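Local coordinates for possible protein of nuclear scaffold (Encephalitozoon cuniculi, PDB 3KAE), which probably serves as the Cdc27 (APC3) subunit of the anaphase-promoting complex, its N-terminal tetratricopeptide-repeat domain forming a homodimer, at residues C[37-42]-C[53-58]; C[60-65]-C[106-111]; C[67-72]-C[83-88]. All blocks are in the same frame, centred on the assembly; numbering follows the deposited sequence.

Contact 1 (C[37-42]-C[53-58]); sequences MLMSIV and LFHLHK
A buried helix-helix contact, made almost wholly by van der Waals contacts, joins helix 36-45 to helix 49-57, the next one along the chain. The two segments run antiparallel at 155°, with their axes 8.7 Å apart at closest approach. Ser40 lies at the middle, where its small side chain lets the backbones come close: its CA is 6.0 Å from His55 CA. Its OG stands anti to the carbonyl carbon and reaches between two residues of the other helix, 3.3 Å from His55 CB and equally near Leu56 CG. The hydroxyl also has a polar partner in its own helix, a weak hydrogen bond with Arg36 O. Ser40 CB sits tightly against Leu56 CD2, at 3.5 Å. Such a close antiparallel hairpin of short helices is the building element of tetratricopeptide-repeat folds, in which small residues at the crossing allow the helices to approach. On one flank of Ser40, Met39 meets the His55 imidazole. With CG anti to the backbone N (chi1 173°), its chain bends at chi2, so that CG lies over the ring face in a CH-pi contact, 3.8 Å from the His55 centroid and only 12° off the normal. Met39 CE then extends to the NE2 side of the same ring, 3.5 Å from His55 NE2, while ND1 makes a weak hydrogen bond with the Arg36 guanidinium. On the other flank Met37, whose CB points away from helix 49-57, folds back through two bends to place CE 3.7 Å from Leu56 CD2, the two side chains crossing obliquely.

Contact 2 (C[60-65]-C[106-111]); sequences NTCTSK and MFVDPG
The Phe107 ring meets Thr63 obliquely, the two side chains crossing at about a right angle, with Thr63 CG2 3.9 Å from Phe107 CD1; Met37 of helix 36-45 packs on the same ring. A second flat group, the Asp109 carboxylate, turns back on its own chain: OD1 receives Gly111 N from well above the carboxylate plane (67°), closing an Asx turn. Between these two residues, Val108 N donates to Thr63 OG1 over 2.9 Å in a nearly straight bond (175°), tying an extended loop to the first turn of helix 62-74. That turn begins with a capping box: Ser64 N donates to Thr61 OG1 at 3.2 Å, and Thr61 N to Ser64 OG at 3.1 Å. Asp96 OD2 makes weak hydrogen bonds with both threonine hydroxyls, so a carboxylate sits at the start of this helix, where it would probably be stabilised by the helix dipole. Cys62 holds its sulfur in the crowded position between backbone N and carbonyl carbon (chi1 46°), which puts SG 3.8 Å from Pro110 CG at the exposed margin. Its CB meanwhile packs 4.0 Å from Val108 CG1. The loop's backbone is also used by the homodimer: Phe107 O is hydrogen-bonded to Arg14 of the second subunit, and Asp109 N to the hydroxyl of that subunit's Tyr15.

Contact 3 (C[67-72]-C[83-88]); sequences YESLCY and KSLESI
Helices 62-74 and 78-89 form an antiparallel helix hairpin consistent with the tetratricopeptide-repeat architecture of this domain, and the contact lies across its buried middle. The segments run at 163° with axes 8.4 Å apart, and the backbones face each other at Ser69 and Ser84, whose CB atoms are 4.0 Å apart. Ser84 contributes more than any other residue. Its OG, anti to the carbonyl carbon, reaches over to helix 62-74 and donates to Glu68 OE2 at 2.9 Å, meeting the oxygen from above the carboxylate plane (48° out of it). Glu68 sets CG anti to its backbone N and runs extended beyond it, so that its aliphatic part passes alongside the serine hydroxyl before OE2 accepts the bond. The same Ser84 OG lies at the edge of the Tyr72 ring, near its plane, 3.7 Å from Tyr72 CE2. One residue on in each helix, Ser69 OG comes within 3.3 Å of Leu85 CG, while its polar need is met by a hydrogen bond with Ala81 O. Leu119 and Leu123 pack on both Ser69 and Leu85, so that helix 113-126 lies against both helices of the hairpin. Away from this interface, Tyr67 OH is hydrogen-bonded to Arg16 of the second subunit. Glu68 is a buried acid whose OE2 accepts from Ser84 OG and has a weak, long ion pair with Lys65. Burial alone would tend to raise its pKa, whereas the Ser84 hydroxyl and, more weakly, Lys65 would probably favour the charged form.

Overall arrangement
The three contacts cluster on one side of the chain's centre, with centres 10 to 12 Å apart. Contact 1 comes first along the chain, pairing helices 36-45 and 49-57; contact 3 pairs the next two, 62-74 and 78-89, and lies within the longer span that contact 2 closes when the loop at 106-111 returns to the start of helix 62-74. That helix is thus shared by contacts 2 and 3, and it also packs on contact 1, where Leu53 meets Glu68, Cys71 and Tyr72. Such stacked hairpins are consistent with the tetratricopeptide-repeat architecture, which usually winds into a superhelix. Contacts 2 and 3 border the homodimer interface, touching the second subunit, whereas contact 1 does not.

Contact 1 (C[37-42]-C[53-58])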
ATOM      1  N   MET C  37      -6.241  14.364   5.152  1.00 55.42           N
ATOM      2  CA  MET C  37      -4.980  13.695   4.952  1.00 75.14           C
ATOM      3  C   MET C  37      -5.274  12.211   4.788  1.00 69.33           C
ATOM      4  O   MET C  37      -4.800  11.584   3.843  1.00 52.94           O
ATOM      5  CB  MET C  37      -4.073  13.945   6.159  1.00 69.89           C
ATOM      6  CG  MET C  37      -2.587  13.619   5.970  1.00 72.20           C
ATOM      7  SD  MET C  37      -1.796  14.353   4.516  1.00 65.72           S
ATOM      8  CE  MET C  37      -1.600  12.885   3.486  1.00 46.52           C
ATOM      9  N   LEU C  38      -6.092  11.675   5.695  1.00 61.59           N
ATOM     10  CA  LEU C  38      -6.429  10.244   5.737  1.00 54.86           C
ATOM     11  C   LEU C  38      -7.018   9.750   4.419  1.00 48.91           C
ATOM     12  O   LEU C  38      -6.677   8.670   3.916  1.00 59.67           O
ATOM     13  CB  LEU C  38      -7.419   9.972   6.875  1.00 56.97           C
ATOM     14  CG  LEU C  38      -7.964   8.548   7.041  1.00 52.35           C
ATOM     15  CD1 LEU C  38      -6.838   7.515   7.070  1.00 43.92           C
ATOM     16  CD2 LEU C  38      -8.789   8.438   8.308  1.00 48.04           C
ATOM     17  N   MET C  39      -7.917  10.555   3.881  1.00 58.49           N
ATOM     18  CA  MET C  39      -8.515  10.308   2.588  1.00 58.22           C
ATOM     19  C   MET C  39      -7.416  10.215   1.531  1.00 46.64           C
ATOM     20  O   MET C  39      -7.402   9.306   0.707  1.00 50.31           O
ATOM     21  CB  MET C  39      -9.463  11.469   2.269  1.00 61.22           C
ATOM     22  CG  MET C  39     -10.050  11.456   0.882  1.00 62.65           C
ATOM     23  SD  MET C  39     -11.200  10.110   0.619  1.00 71.93           S
ATOM     24  CE  MET C  39     -12.211  10.840  -0.664  1.00 55.18           C
ATOM     25  N   SER C  40      -6.510  11.185   1.555  1.00 50.75           N
ATOM     26  CA  SER C  40      -5.406  11.233   0.614  1.00 50.81           C
ATOM     27  C   SER C  40      -4.535   9.965   0.680  1.00 47.97           C
ATOM     28  O   SER C  40      -4.164   9.388  -0.340  1.00 42.79           O
ATOM     29  CB  SER C  40      -4.544  12.456   0.913  1.00 57.07           C
ATOM     30  OG  SER C  40      -5.187  13.640   0.514  1.00 65.75           O
ATOM     31  N   ILE C  41      -4.215   9.551   1.895  1.00 42.12           N
ATOM     32  CA  ILE C  41      -3.419   8.347   2.131  1.00 36.17           C
ATOM     33  C   ILE C  41      -4.081   7.102   1.573  1.00 47.90           C
ATOM     34  O   ILE C  41      -3.492   6.401   0.750  1.00 49.62           O
ATOM     35  CB  ILE C  41      -3.128   8.176   3.626  1.00 38.57           C
ATOM     36  CG1 ILE C  41      -2.286   9.355   4.114  1.00 44.79           C
ATOM     37  CG2 ILE C  41      -2.397   6.872   3.886  1.00 47.12           C
ATOM     38  CD1 ILE C  41      -1.830   9.239   5.533  1.00 52.13           C
ATOM     39  N   VAL C  42      -5.323   6.855   1.983  1.00 48.79           N
ATOM     40  CA  VAL C  42      -6.039   5.670   1.539  1.00 50.47           C
ATOM     41  C   VAL C  42      -6.170   5.655   0.022  1.00 34.44           C
ATOM     42  O   VAL C  42      -6.081   4.606  -0.620  1.00 44.26           O
ATOM     43  CB  VAL C  42      -7.397   5.543   2.250  1.00 56.69           C
ATOM     44  CG1 VAL C  42      -8.177   4.366   1.701  1.00 65.99           C
ATOM     45  CG2 VAL C  42      -7.191   5.394   3.749  1.00 44.52           C
ATOM     46  N   LEU C  53      -4.054  13.601  -5.209  1.00 60.16           N
ATOM     47  CA  LEU C  53      -3.491  14.941  -5.390  1.00 64.81           C
ATOM     48  C   LEU C  53      -4.580  16.006  -5.264  1.00 77.58           C
ATOM     49  O   LEU C  53      -4.362  17.078  -4.680  1.00 67.16           O
ATOM     50  CB  LEU C  53      -2.780  15.055  -6.738  1.00 61.62           C
ATOM     51  CG  LEU C  53      -1.346  14.491  -6.813  1.00 63.71           C
ATOM     52  CD1 LEU C  53      -0.868  14.386  -8.249  1.00 59.87           C
ATOM     53  CD2 LEU C  53      -0.362  15.331  -5.997  1.00 47.25           C
ATOM     54  N   PHE C  54      -5.757  15.704  -5.803  1.00 81.46           N
ATOM     55  CA  PHE C  54      -6.875  16.623  -5.700  1.00 76.69           C
ATOM     56  C   PHE C  54      -7.088  16.981  -4.234  1.00 65.65           C
ATOM     57  O   PHE C  54      -7.245  18.141  -3.888  1.00 64.80           O
ATOM     58  CB  PHE C  54      -8.141  16.019  -6.306  1.00 79.08           C
ATOM     59  N   HIS C  55      -7.064  15.988  -3.358  1.00 55.58           N
ATOM     60  CA  HIS C  55      -7.302  16.278  -1.946  1.00 55.86           C
ATOM     61  C   HIS C  55      -6.091  16.942  -1.313  1.00 72.37           C
ATOM     62  O   HIS C  55      -6.211  17.782  -0.419  1.00 65.73           O
ATOM     63  CB  HIS C  55      -7.684  15.006  -1.193  1.00 58.00           C
ATOM     64  CG  HIS C  55      -9.061  14.517  -1.513  1.00 73.20           C
ATOM     65  ND1 HIS C  55     -10.160  14.824  -0.737  1.00 83.61           N
ATOM     66  CD2 HIS C  55      -9.527  13.767  -2.542  1.00 79.78           C
ATOM     67  CE1 HIS C  55     -11.237  14.268  -1.263  1.00 86.88           C
ATOM     68  NE2 HIS C  55     -10.882  13.626  -2.363  1.00 79.64           N
ATOM     69  N   LEU C  56      -4.914  16.571  -1.798  1.00 70.03           N
ATOM     70  CA  LEU C  56      -3.680  17.041  -1.188  1.00 64.95           C
ATOM     71  C   LEU C  56      -3.443  18.520  -1.465  1.00 60.28           C
ATOM     72  O   LEU C  56      -2.910  19.235  -0.617  1.00 69.67           O
ATOM     73  CB  LEU C  56      -2.497  16.186  -1.636  1.00 50.62           C
ATOM     74  CG  LEU C  56      -2.505  14.786  -1.027  1.00 55.38           C
ATOM     75  CD1 LEU C  56      -1.624  13.833  -1.848  1.00 44.19           C
ATOM     76  CD2 LEU C  56      -2.071  14.853   0.435  1.00 51.58           C
ATOM     77  N   HIS C  57      -3.849  18.982  -2.646  1.00 68.17           N
ATOM     78  CA  HIS C  57      -3.668  20.387  -2.996  1.00 69.29           C
ATOM     79  C   HIS C  57      -4.357  21.270  -1.971  1.00 80.83           C
ATOM     80  O   HIS C  57      -3.925  22.395  -1.721  1.00 85.21           O
ATOM     81  CB  HIS C  57      -4.231  20.690  -4.383  1.00 80.49           C
ATOM     82  CG  HIS C  57      -3.474  20.054  -5.498  1.00 91.99           C
ATOM     83  ND1 HIS C  57      -2.141  19.705  -5.390  1.00 91.30           N
ATOM     84  CD2 HIS C  57      -3.847  19.719  -6.759  1.00 89.19           C
ATOM     85  CE1 HIS C  57      -1.736  19.173  -6.528  1.00 88.15           C
ATOM     86  NE2 HIS C  57      -2.750  19.171  -7.375  1.00 90.63           N
ATOM     87  N   LYS C  58      -5.436  20.754  -1.385  1.00 84.01           N
ATOM     88  CA  LYS C  58      -6.226  21.513  -0.418  1.00 87.72           C
ATOM     89  C   LYS C  58      -5.523  21.604   0.929  1.00 92.20           C
ATOM     90  O   LYS C  58      -6.025  22.233   1.858  1.00 82.73           O
ATOM     91  CB  LYS C  58      -7.615  20.887  -0.239  1.00 71.51           C
TER

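Contact 2 (C[60-65]-C[106-111])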
ATOM      1  N   ASN C  60      -1.538  21.668   3.291  1.00 77.72           N
ATOM      2  CA  ASN C  60      -0.140  22.085   3.322  1.00 73.29           C
ATOM      3  C   ASN C  60       0.559  21.703   4.629  1.00 84.67           C
ATOM      4  O   ASN C  60       0.857  22.559   5.461  1.00 93.57           O
ATOM      5  CB  ASN C  60      -0.010  23.593   3.088  1.00 81.56           C
ATOM      6  CG  ASN C  60       1.430  24.025   2.864  1.00 96.68           C
ATOM      7  OD1 ASN C  60       2.047  24.660   3.722  1.00 97.75           O
ATOM      8  ND2 ASN C  60       1.975  23.672   1.709  1.00103.48           N
ATOM      9  N   THR C  61       0.815  20.414   4.815  1.00 79.18           N
ATOM     10  CA  THR C  61       1.605  19.981   5.954  1.00 76.05           C
ATOM     11  C   THR C  61       2.782  19.115   5.486  1.00 75.97           C
ATOM     12  O   THR C  61       2.891  18.770   4.310  1.00 70.04           O
ATOM     13  CB  THR C  61       0.759  19.198   6.987  1.00 59.22           C
ATOM     14  OG1 THR C  61       0.388  17.923   6.448  1.00 53.33           O
ATOM     15  CG2 THR C  61      -0.503  19.985   7.407  1.00 58.87           C
ATOM     16  N   CYS C  62       3.662  18.763   6.409  1.00 68.98           N
ATOM     17  CA  CYS C  62       4.760  17.877   6.062  1.00 80.19           C
ATOM     18  C   CYS C  62       4.232  16.570   5.462  1.00 83.55           C
ATOM     19  O   CYS C  62       4.785  16.077   4.462  1.00 45.31           O
ATOM     20  CB  CYS C  62       5.654  17.599   7.275  1.00 80.61           C
ATOM     21  SG  CYS C  62       4.767  17.190   8.797  1.00123.12           S
ATOM     22  N   THR C  63       3.164  16.024   6.060  1.00 67.17           N
ATOM     23  CA  THR C  63       2.607  14.747   5.602  1.00 51.01           C
ATOM     24  C   THR C  63       1.947  14.906   4.245  1.00 43.96           C
ATOM     25  O   THR C  63       2.030  14.030   3.398  1.00 55.17           O
ATOM     26  CB  THR C  63       1.572  14.146   6.584  1.00 49.86           C
ATOM     27  OG1 THR C  63       2.117  14.063   7.902  1.00 53.19           O
ATOM     28  CG2 THR C  63       1.178  12.754   6.148  1.00 43.83           C
ATOM     29  N   SER C  64       1.328  16.053   4.022  1.00 46.00           N
ATOM     30  CA  SER C  64       0.591  16.256   2.778  1.00 62.65           C
ATOM     31  C   SER C  64       1.567  16.462   1.643  1.00 46.32           C
ATOM     32  O   SER C  64       1.412  15.884   0.573  1.00 52.07           O
ATOM     33  CB  SER C  64      -0.410  17.436   2.887  1.00 58.96           C
ATOM     34  OG  SER C  64       0.118  18.657   2.381  1.00 58.60           O
ATOM     35  N   LYS C  65       2.578  17.294   1.884  1.00 57.47           N
ATOM     36  CA  LYS C  65       3.605  17.575   0.880  1.00 56.45           C
ATOM     37  C   LYS C  65       4.415  16.323   0.570  1.00 54.83           C
ATOM     38  O   LYS C  65       4.809  16.089  -0.566  1.00 61.98           O
ATOM     39  CB  LYS C  65       4.509  18.714   1.336  1.00 51.87           C
ATOM     40  CG  LYS C  65       3.854  20.073   1.225  1.00 61.58           C
ATOM     41  CD  LYS C  65       3.429  20.345  -0.206  1.00 79.57           C
ATOM     42  CE  LYS C  65       2.794  21.720  -0.335  1.00 90.95           C
ATOM     43  NZ  LYS C  65       2.315  22.012  -1.717  1.00 89.06           N
ATOM     44  N   MET C 106       0.138   7.505  11.151  1.00 69.97           N
ATOM     45  CA  MET C 106       0.337   7.440   9.705  1.00 56.81           C
ATOM     46  C   MET C 106       0.977   8.721   9.210  1.00 55.26           C
ATOM     47  O   MET C 106       1.144   8.911   8.010  1.00 55.55           O
ATOM     48  CB  MET C 106      -0.993   7.237   8.978  1.00 66.38           C
ATOM     49  CG  MET C 106      -1.929   6.245   9.636  1.00 68.52           C
ATOM     50  SD  MET C 106      -3.264   5.788   8.520  1.00 76.46           S
ATOM     51  CE  MET C 106      -2.326   4.860   7.295  1.00 77.90           C
ATOM     52  N   PHE C 107       1.302   9.614  10.138  1.00 62.37           N
ATOM     53  CA  PHE C 107       1.808  10.928   9.758  1.00 75.81           C
ATOM     54  C   PHE C 107       3.323  10.995   9.751  1.00 69.54           C
ATOM     55  O   PHE C 107       3.999  10.197  10.388  1.00 70.62           O
ATOM     56  CB  PHE C 107       1.245  12.047  10.646  1.00 60.10           C
ATOM     57  CG  PHE C 107      -0.189  12.353  10.388  1.00 85.17           C
ATOM     58  CD1 PHE C 107      -0.845  11.799   9.301  1.00 88.36           C
ATOM     59  CD2 PHE C 107      -0.884  13.215  11.221  1.00 87.26           C
ATOM     60  CE1 PHE C 107      -2.173  12.078   9.062  1.00 84.78           C
ATOM     61  CE2 PHE C 107      -2.207  13.503  10.983  1.00 87.74           C
ATOM     62  CZ  PHE C 107      -2.854  12.935   9.901  1.00 86.87           C
ATOM     63  N   VAL C 108       3.827  11.996   9.047  1.00 66.45           N
ATOM     64  CA  VAL C 108       5.244  12.169   8.785  1.00 58.10           C
ATOM     65  C   VAL C 108       5.877  13.177   9.746  1.00 65.31           C
ATOM     66  O   VAL C 108       5.386  14.295   9.909  1.00 75.07           O
ATOM     67  CB  VAL C 108       5.424  12.652   7.333  1.00 51.44           C
ATOM     68  CG1 VAL C 108       6.491  13.733   7.238  1.00 57.28           C
ATOM     69  CG2 VAL C 108       5.679  11.479   6.425  1.00 54.30           C
ATOM     70  N   ASP C 109       6.969  12.769  10.381  1.00 68.77           N
ATOM     71  CA  ASP C 109       7.709  13.631  11.295  1.00 65.51           C
ATOM     72  C   ASP C 109       8.828  14.337  10.524  1.00 70.09           C
ATOM     73  O   ASP C 109       9.643  13.690   9.875  1.00 78.06           O
ATOM     74  CB  ASP C 109       8.267  12.788  12.447  1.00 57.02           C
ATOM     75  CG  ASP C 109       9.002  13.612  13.477  1.00 83.84           C
ATOM     76  OD1 ASP C 109       9.127  14.839  13.289  1.00 95.69           O
ATOM     77  OD2 ASP C 109       9.462  13.025  14.482  1.00 88.36           O
ATOM     78  N   PRO C 110       8.859  15.677  10.574  1.00 82.06           N
ATOM     79  CA  PRO C 110       9.860  16.455   9.826  1.00 87.32           C
ATOM     80  C   PRO C 110      11.293  16.207  10.300  1.00 80.87           C
ATOM     81  O   PRO C 110      12.230  16.735   9.709  1.00 69.43           O
ATOM     82  CB  PRO C 110       9.467  17.911  10.113  1.00 77.80           C
ATOM     83  CG  PRO C 110       8.061  17.852  10.612  1.00 84.93           C
ATOM     84  CD  PRO C 110       7.922  16.539  11.310  1.00 83.11           C
ATOM     85  N   GLY C 111      11.452  15.424  11.360  1.00 74.99           N
ATOM     86  CA  GLY C 111      12.759  15.111  11.895  1.00 61.76           C
ATOM     87  C   GLY C 111      13.351  13.872  11.256  1.00 74.40           C
ATOM     88  O   GLY C 111      14.513  13.529  11.486  1.00 77.59           O
TER

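Contact 3 (C[67-72]-C[83-88])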
ATOM      1  N   TYR C  67       3.222  13.043   0.746  1.00 47.11           N
ATOM      2  CA  TYR C  67       2.382  12.224  -0.141  1.00 39.49           C
ATOM      3  C   TYR C  67       2.211  12.895  -1.505  1.00 41.79           C
ATOM      4  O   TYR C  67       2.067  12.239  -2.535  1.00 47.93           O
ATOM      5  CB  TYR C  67       1.020  11.893   0.505  1.00 43.00           C
ATOM      6  CG  TYR C  67       1.131  10.683   1.379  1.00 37.66           C
ATOM      7  CD1 TYR C  67       1.482  10.797   2.713  1.00 45.01           C
ATOM      8  CD2 TYR C  67       0.955   9.418   0.857  1.00 36.13           C
ATOM      9  CE1 TYR C  67       1.624   9.674   3.509  1.00 41.47           C
ATOM     10  CE2 TYR C  67       1.106   8.291   1.649  1.00 34.81           C
ATOM     11  CZ  TYR C  67       1.445   8.427   2.968  1.00 35.02           C
ATOM     12  OH  TYR C  67       1.565   7.302   3.766  1.00 35.59           O
ATOM     13  N   GLU C  68       2.267  14.213  -1.511  1.00 42.65           N
ATOM     14  CA  GLU C  68       2.180  14.912  -2.751  1.00 44.09           C
ATOM     15  C   GLU C  68       3.345  14.509  -3.645  1.00 63.62           C
ATOM     16  O   GLU C  68       3.148  14.140  -4.810  1.00 48.02           O
ATOM     17  CB  GLU C  68       2.204  16.414  -2.486  1.00 52.60           C
ATOM     18  CG  GLU C  68       1.530  17.219  -3.543  1.00 56.85           C
ATOM     19  CD  GLU C  68       1.442  18.684  -3.174  1.00 66.68           C
ATOM     20  OE1 GLU C  68       0.715  19.037  -2.214  1.00 78.29           O
ATOM     21  OE2 GLU C  68       2.106  19.481  -3.855  1.00 80.02           O
ATOM     22  N   SER C  69       4.557  14.568  -3.084  1.00 57.45           N
ATOM     23  CA  SER C  69       5.767  14.147  -3.784  1.00 51.08           C
ATOM     24  C   SER C  69       5.668  12.693  -4.252  1.00 50.07           C
ATOM     25  O   SER C  69       6.012  12.384  -5.389  1.00 40.53           O
ATOM     26  CB  SER C  69       6.998  14.332  -2.894  1.00 64.26           C
ATOM     27  OG  SER C  69       8.189  14.297  -3.675  1.00 71.87           O
ATOM     28  N   LEU C  70       5.152  11.805  -3.403  1.00 43.85           N
ATOM     29  CA  LEU C  70       4.982  10.404  -3.820  1.00 37.52           C
ATOM     30  C   LEU C  70       4.067  10.279  -5.034  1.00 61.21           C
ATOM     31  O   LEU C  70       4.384   9.535  -5.972  1.00 48.05           O
ATOM     32  CB  LEU C  70       4.437   9.533  -2.692  1.00 36.22           C
ATOM     33  CG  LEU C  70       5.219   9.450  -1.387  1.00 46.95           C
ATOM     34  CD1 LEU C  70       4.469   8.526  -0.402  1.00 41.73           C
ATOM     35  CD2 LEU C  70       6.644   8.963  -1.663  1.00 51.44           C
ATOM     36  N   CYS C  71       2.932  10.997  -5.006  1.00 46.58           N
ATOM     37  CA  CYS C  71       1.944  10.922  -6.083  1.00 46.69           C
ATOM     38  C   CYS C  71       2.544  11.468  -7.353  1.00 41.12           C
ATOM     39  O   CYS C  71       2.387  10.886  -8.421  1.00 53.68           O
ATOM     40  CB  CYS C  71       0.654  11.711  -5.747  1.00 44.22           C
ATOM     41  SG  CYS C  71      -0.323  11.055  -4.369  1.00 47.90           S
ATOM     42  N   TYR C  72       3.231  12.598  -7.235  1.00 54.10           N
ATOM     43  CA  TYR C  72       3.957  13.185  -8.367  1.00 43.81           C
ATOM     44  C   TYR C  72       4.994  12.244  -8.954  1.00 59.51           C
ATOM     45  O   TYR C  72       5.154  12.177 -10.168  1.00 59.62           O
ATOM     46  CB  TYR C  72       4.592  14.517  -7.979  1.00 58.03           C
ATOM     47  CG  TYR C  72       3.610  15.675  -7.962  1.00 58.34           C
ATOM     48  CD1 TYR C  72       2.696  15.849  -8.995  1.00 59.05           C
ATOM     49  CD2 TYR C  72       3.603  16.591  -6.919  1.00 64.14           C
ATOM     50  CE1 TYR C  72       1.783  16.911  -8.987  1.00 61.94           C
ATOM     51  CE2 TYR C  72       2.703  17.644  -6.899  1.00 78.75           C
ATOM     52  CZ  TYR C  72       1.798  17.797  -7.934  1.00 71.16           C
ATOM     53  OH  TYR C  72       0.915  18.843  -7.910  1.00 82.67           O
ATOM     54  N   LYS C  83       9.715  19.862  -5.894  1.00 72.83           N
ATOM     55  CA  LYS C  83       9.203  21.088  -5.291  1.00 73.87           C
ATOM     56  C   LYS C  83       8.441  20.788  -4.001  1.00 72.98           C
ATOM     57  O   LYS C  83       8.582  21.497  -3.007  1.00 72.04           O
ATOM     58  CB  LYS C  83       8.313  21.845  -6.277  1.00 67.42           C
ATOM     59  N   SER C  84       7.651  19.722  -4.012  1.00 60.29           N
ATOM     60  CA  SER C  84       6.833  19.381  -2.848  1.00 69.73           C
ATOM     61  C   SER C  84       7.704  19.066  -1.640  1.00 71.72           C
ATOM     62  O   SER C  84       7.404  19.490  -0.526  1.00 80.33           O
ATOM     63  CB  SER C  84       5.891  18.200  -3.146  1.00 52.61           C
ATOM     64  OG  SER C  84       4.825  18.596  -3.985  1.00 77.23           O
ATOM     65  N   LEU C  85       8.780  18.319  -1.868  1.00 51.18           N
ATOM     66  CA  LEU C  85       9.643  17.888  -0.779  1.00 54.72           C
ATOM     67  C   LEU C  85      10.409  19.052  -0.190  1.00 65.86           C
ATOM     68  O   LEU C  85      10.579  19.143   1.024  1.00 72.43           O
ATOM     69  CB  LEU C  85      10.657  16.854  -1.276  1.00 63.50           C
ATOM     70  CG  LEU C  85      10.237  15.408  -1.407  1.00 57.88           C
ATOM     71  CD1 LEU C  85      11.428  14.619  -1.892  1.00 62.80           C
ATOM     72  CD2 LEU C  85       9.745  14.889  -0.068  1.00 59.48           C
ATOM     73  N   GLU C  86      10.909  19.920  -1.065  1.00 72.53           N
ATOM     74  CA  GLU C  86      11.696  21.067  -0.634  1.00 83.99           C
ATOM     75  C   GLU C  86      10.888  21.958   0.300  1.00 82.59           C
ATOM     76  O   GLU C  86      11.437  22.564   1.216  1.00 91.26           O
ATOM     77  CB  GLU C  86      12.166  21.872  -1.842  1.00 86.57           C
ATOM     78  CG  GLU C  86      13.183  21.147  -2.718  1.00 86.89           C
ATOM     79  CD  GLU C  86      13.509  21.927  -3.978  1.00 95.75           C
ATOM     80  OE1 GLU C  86      12.662  22.733  -4.431  1.00102.07           O
ATOM     81  OE2 GLU C  86      14.615  21.736  -4.516  1.00 94.43           O
ATOM     82  N   SER C  87       9.584  22.032   0.060  1.00 68.76           N
ATOM     83  CA  SER C  87       8.693  22.789   0.936  1.00 83.89           C
ATOM     84  C   SER C  87       8.889  22.353   2.381  1.00 78.16           C
ATOM     85  O   SER C  87       8.924  23.176   3.287  1.00 77.60           O
ATOM     86  CB  SER C  87       7.230  22.595   0.532  1.00 92.39           C
ATOM     87  OG  SER C  87       6.954  23.178  -0.730  1.00 98.02           O
ATOM     88  N   ILE C  88       9.018  21.049   2.590  1.00 72.16           N
ATOM     89  CA  ILE C  88       9.221  20.500   3.925  1.00 65.44           C
ATOM     90  C   ILE C  88      10.595  20.874   4.465  1.00 87.08           C
ATOM     91  O   ILE C  88      10.712  21.510   5.514  1.00 86.90           O
ATOM     92  CB  ILE C  88       9.115  18.966   3.925  1.00 58.91           C
ATOM     93  CG1 ILE C  88       7.846  18.514   3.188  1.00 63.04           C
ATOM     94  CG2 ILE C  88       9.160  18.434   5.355  1.00 58.34           C
ATOM     95  CD1 ILE C  88       7.639  17.010   3.160  1.00 51.68           C
TER